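Local coordinates for abhydrolase domain-containing protein (Exiguobacterium antarcticum, PDB 5H3H) that hydrolyses esters as an alpha/beta-hydrolase-fold esterase, binds ethaneperoxoic acid and probably also acts as a perhydrolase, at residues G94-G99 and S246-F251; G10-V15 and K61-A66. All coordinates share one frame; numbering follows the deposited sequence.

Interaction 1: G94-G99 and S246-F251; sequences GFSMGG and SGHGMF. With F50 (ethaneperoxoic acid), chain D.
Ser96 and His248 meet at the bound ethaneperoxoic acid, with OG of Ser96 lying 3.0 Å from NE2 of His248, in the plane of the imidazole and at its edge. From that same edge NE2 of His248 donates a nearly straight hydrogen bond (175°) to OXT of the ligand, 2.8 Å away. A second ligand oxygen, O, accepts a hydrogen bond from N of Met97 at 2.9 Å; N of Trp30 also hydrogen-bonds the ligand, and these amides are consistent with an oxyanion hole. OG of Ser96 and the ligand carbon stand too close for an ordinary non-bonded contact, and their relation stays doubtful. In sequence and shape Gly94-Phe95-Ser96-Met97-Gly98 fits the nucleophile elbow of alpha/beta hydrolases: Ser96, with a positive phi, sits in the tight turn between strand 90-95 and helix 97-109. His248, hydrogen-bonded through ND1 to Asp220, would complete the Ser-His-Asp triad. Behind the imidazole lies Phe95, whose CG is anti to the backbone N (chi1 176°), sending the ring toward the histidine loop. Its CZ sits over the centre of one imidazole face, the two planes inclined at 43°, while CE1 of Phe95, at the ring edge, lies in plane with O of His248, 3.4 Å away. An alanine in place of His248 would probably leave OXT of the ligand and Asp220 without their mate and strip Phe95 of the ring it covers. Further out, Phe251 turns its edge to the face of Phe95 in a nearly perpendicular, T-shaped pair, and Met250 brings CE to 4.2 Å from CE1 of Phe95.

Interaction 2: G10-V15 and K61-A66; sequences GTKIYV and KSDAPA
Tyr14 and Ser62 meet through a backbone N-H and a hydroxyl: N of Tyr14 donates to OG of Ser62 over 2.8 Å. The serine OG lies beside its own backbone N and anti to its carbonyl carbon (chi1 -66°), which carries it across to the strand, and a second bond, to the carbonyl O of Asp55, fixes its rotation. One residue further along the loop, the carboxylate of Asp63 reaches back over Lys12. N of Lys12 gives OD2 of Asp63 a hydrogen bond of 3.1 Å, approaching from well above the carboxylate plane (65° out of it). In return N of Asp63 donates to O of Lys12, nearly along the C=O axis, so that this one pair of residues is joined by two bonds. The bent lysine side chain brings CE alongside the carboxylate, while NZ of Lys12 stays 3.9 Å from OD1 of Asp63, a long salt bridge; Phe4 gives the same lysine a cation-pi partner. The loop 61-66, which follows strand 50-54 in the alpha/beta hydrolase fold, thus runs roughly antiparallel to the start of strand 12-18 and continues the pairing of those neighbouring sheet strands with one main-chain bond and two in which the Ser62 and Asp63 side chains accept. At one end CG of Tyr14 is anti to the backbone N (chi1 -179°), which swings the ring out beside the Lys61 chain; CD of Lys61 stands 4.1 Å from the Tyr14 ring centroid, a CH-pi contact over one face. OH of Tyr14 is hydrogen-bonded to Glu16. At the other end CG2 of Thr11 packs 3.6 Å from CD of Pro65, the two side chains set nearly perpendicular, while OG1 of Thr11 is hydrogen-bonded to Asp9.

Followed from the N terminus, interaction 2 comes first: residues 10-15 open strand 12-18, and the chain passes through strand 23-27, helix 38-46 and strand 50-54 before 61-66 returns to it. That loop is closed before residues 94-99 begin the much longer one of interaction 1, which spans 146 residues, including the helices from 139 to 198, and joins the turn between strand 90-95 and helix 97-109 to the loop leading from strand 239-243 into helix 250-253. The two closures stand in series, neither nested nor crossed. Both reach the same mixed sheet, interaction 2 near its 4-6 edge and interaction 1 in its interior. Their nearest atoms are about 12 Å apart, so the contacts do not meet.

Interaction 1: G94-G99 and S246-F251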
# COMPACT_ATOMS: atom_id res chain seq x y z
N GLY B 94 -0.64 3.11 -17.86
CA GLY B 94 -1.49 4.24 -17.79
C GLY B 94 -1.10 5.27 -18.82
O GLY B 94 0.07 5.63 -18.88
N PHE B 95 -2.06 5.71 -19.60
CA PHE B 95 -1.83 6.79 -20.60
C PHE B 95 -2.47 8.05 -20.06
O PHE B 95 -3.65 8.07 -19.71
CB PHE B 95 -2.43 6.43 -21.93
CG PHE B 95 -2.30 7.56 -22.96
CD1 PHE B 95 -1.15 7.67 -23.75
CD2 PHE B 95 -3.31 8.53 -23.11
CE1 PHE B 95 -1.05 8.67 -24.73
CE2 PHE B 95 -3.17 9.57 -24.04
CZ PHE B 95 -2.03 9.64 -24.82
N SER B 96 -1.67 9.11 -19.96
CA SER B 96 -2.13 10.40 -19.57
C SER B 96 -2.80 10.39 -18.18
O SER B 96 -2.11 10.07 -17.22
CB SER B 96 -2.95 11.01 -20.71
OG SER B 96 -2.90 12.40 -20.60
N MET B 97 -4.07 10.76 -18.06
CA MET B 97 -4.73 10.67 -16.74
C MET B 97 -4.60 9.26 -16.13
O MET B 97 -4.50 9.12 -14.91
CB MET B 97 -6.20 11.04 -16.86
CG MET B 97 -6.90 11.24 -15.51
SD MET B 97 -8.60 11.78 -15.69
CE MET B 97 -9.32 10.40 -16.60
N GLY B 98 -4.56 8.27 -17.01
CA GLY B 98 -4.33 6.85 -16.69
C GLY B 98 -3.03 6.58 -15.98
O GLY B 98 -2.99 5.79 -15.01
N GLY B 99 -2.01 7.31 -16.37
CA GLY B 99 -0.75 7.34 -15.68
C GLY B 99 -0.88 7.76 -14.23
O GLY B 99 -0.41 7.06 -13.33
N SER B 246 6.50 12.12 -31.92
CA SER B 246 5.14 12.03 -31.40
C SER B 246 4.79 13.17 -30.51
O SER B 246 5.61 13.67 -29.75
CB SER B 246 4.96 10.74 -30.58
OG SER B 246 5.20 9.63 -31.39
N GLY B 247 3.52 13.54 -30.58
CA GLY B 247 2.90 14.37 -29.62
C GLY B 247 2.37 13.48 -28.49
O GLY B 247 2.93 12.42 -28.13
N HIS B 248 1.25 13.91 -27.98
CA HIS B 248 0.59 13.22 -26.88
C HIS B 248 0.16 11.84 -27.35
O HIS B 248 0.56 10.83 -26.77
CB HIS B 248 -0.58 14.04 -26.45
CG HIS B 248 -1.20 13.60 -25.17
ND1 HIS B 248 -0.45 13.29 -24.06
CD2 HIS B 248 -2.50 13.50 -24.79
CE1 HIS B 248 -1.26 13.01 -23.05
NE2 HIS B 248 -2.51 13.17 -23.45
N GLY B 249 -0.48 11.79 -28.49
CA GLY B 249 -1.02 10.55 -29.02
C GLY B 249 -0.02 9.68 -29.69
O GLY B 249 -0.19 9.38 -30.86
N MET B 250 1.01 9.22 -28.97
CA MET B 250 2.00 8.36 -29.62
C MET B 250 1.45 7.08 -30.19
O MET B 250 2.03 6.48 -31.10
CB MET B 250 3.20 8.06 -28.77
CG MET B 250 2.99 7.56 -27.37
SD MET B 250 4.34 8.17 -26.26
CE MET B 250 3.17 8.43 -24.96
N PHE B 251 0.34 6.63 -29.61
CA PHE B 251 -0.25 5.36 -30.02
C PHE B 251 -0.74 5.37 -31.48
O PHE B 251 -0.94 4.30 -32.05
CB PHE B 251 -1.32 4.95 -29.03
CG PHE B 251 -2.43 5.94 -28.92
CD1 PHE B 251 -3.51 5.89 -29.79
CD2 PHE B 251 -2.42 6.89 -27.91
CE1 PHE B 251 -4.56 6.82 -29.71
CE2 PHE B 251 -3.45 7.81 -27.83
CZ PHE B 251 -4.53 7.75 -28.70
C F50 D . -5.19 13.35 -20.55
OX1 F50 D . -5.59 12.12 -22.76
O F50 D . -5.61 12.47 -19.84
OXT F50 D . -4.82 12.99 -21.93
CH3 F50 D . -5.06 14.76 -20.03

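Interaction 2: G10-V15 and K61-A66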
# COMPACT_ATOMS: atom_id res chain seq x y z
N GLY B 10 -20.66 0.91 -5.45
CA GLY B 10 -21.68 0.23 -6.27
C GLY B 10 -21.73 0.62 -7.74
O GLY B 10 -22.42 -0.05 -8.53
N THR B 11 -21.05 1.70 -8.13
CA THR B 11 -20.97 2.07 -9.55
C THR B 11 -20.51 0.84 -10.37
O THR B 11 -19.58 0.17 -9.93
CB THR B 11 -19.89 3.16 -9.75
OG1 THR B 11 -20.13 4.27 -8.89
CG2 THR B 11 -19.89 3.68 -11.19
N LYS B 12 -21.15 0.53 -11.49
CA LYS B 12 -20.71 -0.57 -12.40
C LYS B 12 -19.61 -0.13 -13.41
O LYS B 12 -19.86 0.74 -14.26
CB LYS B 12 -21.89 -1.10 -13.20
CG LYS B 12 -22.98 -1.75 -12.36
CD LYS B 12 -23.97 -2.52 -13.20
CE LYS B 12 -24.79 -1.60 -14.13
NZ LYS B 12 -24.71 -2.05 -15.55
N ILE B 13 -18.45 -0.81 -13.37
CA ILE B 13 -17.27 -0.47 -14.20
C ILE B 13 -17.19 -1.46 -15.33
O ILE B 13 -17.04 -2.65 -15.09
CB ILE B 13 -15.94 -0.53 -13.37
CG1 ILE B 13 -15.99 0.35 -12.14
CG2 ILE B 13 -14.74 -0.13 -14.22
CD1 ILE B 13 -16.29 1.81 -12.42
N TYR B 14 -17.23 -1.00 -16.58
CA TYR B 14 -17.09 -1.87 -17.73
C TYR B 14 -15.64 -2.23 -17.90
O TYR B 14 -14.78 -1.36 -17.78
CB TYR B 14 -17.59 -1.20 -19.00
CG TYR B 14 -17.48 -2.08 -20.19
CD1 TYR B 14 -18.35 -3.14 -20.35
CD2 TYR B 14 -16.48 -1.89 -21.13
CE1 TYR B 14 -18.24 -3.97 -21.44
CE2 TYR B 14 -16.34 -2.71 -22.23
CZ TYR B 14 -17.23 -3.77 -22.37
OH TYR B 14 -17.18 -4.63 -23.44
N VAL B 15 -15.36 -3.49 -18.21
CA VAL B 15 -14.03 -3.95 -18.53
C VAL B 15 -14.07 -4.84 -19.78
O VAL B 15 -14.84 -5.82 -19.83
CB VAL B 15 -13.44 -4.80 -17.38
CG1 VAL B 15 -12.00 -5.18 -17.71
CG2 VAL B 15 -13.48 -4.05 -16.08
N LYS B 61 -18.57 2.44 -21.68
CA LYS B 61 -19.82 1.72 -21.35
C LYS B 61 -20.08 1.63 -19.83
O LYS B 61 -21.03 0.98 -19.36
CB LYS B 61 -19.71 0.37 -21.99
CG LYS B 61 -19.46 0.50 -23.49
CD LYS B 61 -19.27 -0.82 -24.20
CE LYS B 61 -20.53 -1.67 -24.15
NZ LYS B 61 -21.82 -0.93 -24.42
N SER B 62 -19.26 2.31 -19.06
CA SER B 62 -19.43 2.31 -17.59
C SER B 62 -20.58 3.23 -17.19
O SER B 62 -20.89 4.15 -17.94
CB SER B 62 -18.13 2.71 -16.93
OG SER B 62 -17.15 1.69 -17.18
N ASP B 63 -21.15 2.99 -16.00
CA ASP B 63 -22.01 3.96 -15.29
C ASP B 63 -21.26 5.27 -15.06
O ASP B 63 -20.02 5.28 -14.92
CB ASP B 63 -22.47 3.44 -13.88
CG ASP B 63 -23.35 2.17 -13.92
OD1 ASP B 63 -23.66 1.64 -15.03
OD2 ASP B 63 -23.69 1.68 -12.80
N ALA B 64 -21.99 6.38 -14.99
CA ALA B 64 -21.37 7.69 -14.78
C ALA B 64 -22.09 8.31 -13.57
O ALA B 64 -23.05 9.05 -13.70
CB ALA B 64 -21.49 8.58 -16.01
N PRO B 65 -21.67 7.94 -12.37
CA PRO B 65 -22.20 8.60 -11.18
C PRO B 65 -21.81 10.06 -11.06
O PRO B 65 -21.01 10.61 -11.84
CB PRO B 65 -21.53 7.80 -10.04
CG PRO B 65 -20.22 7.42 -10.60
CD PRO B 65 -20.51 7.08 -12.04
N ALA B 66 -22.35 10.69 -10.01
CA ALA B 66 -22.22 12.11 -9.79
C ALA B 66 -20.83 12.45 -9.36
O ALA B 66 -20.28 13.49 -9.76
CB ALA B 66 -23.23 12.55 -8.73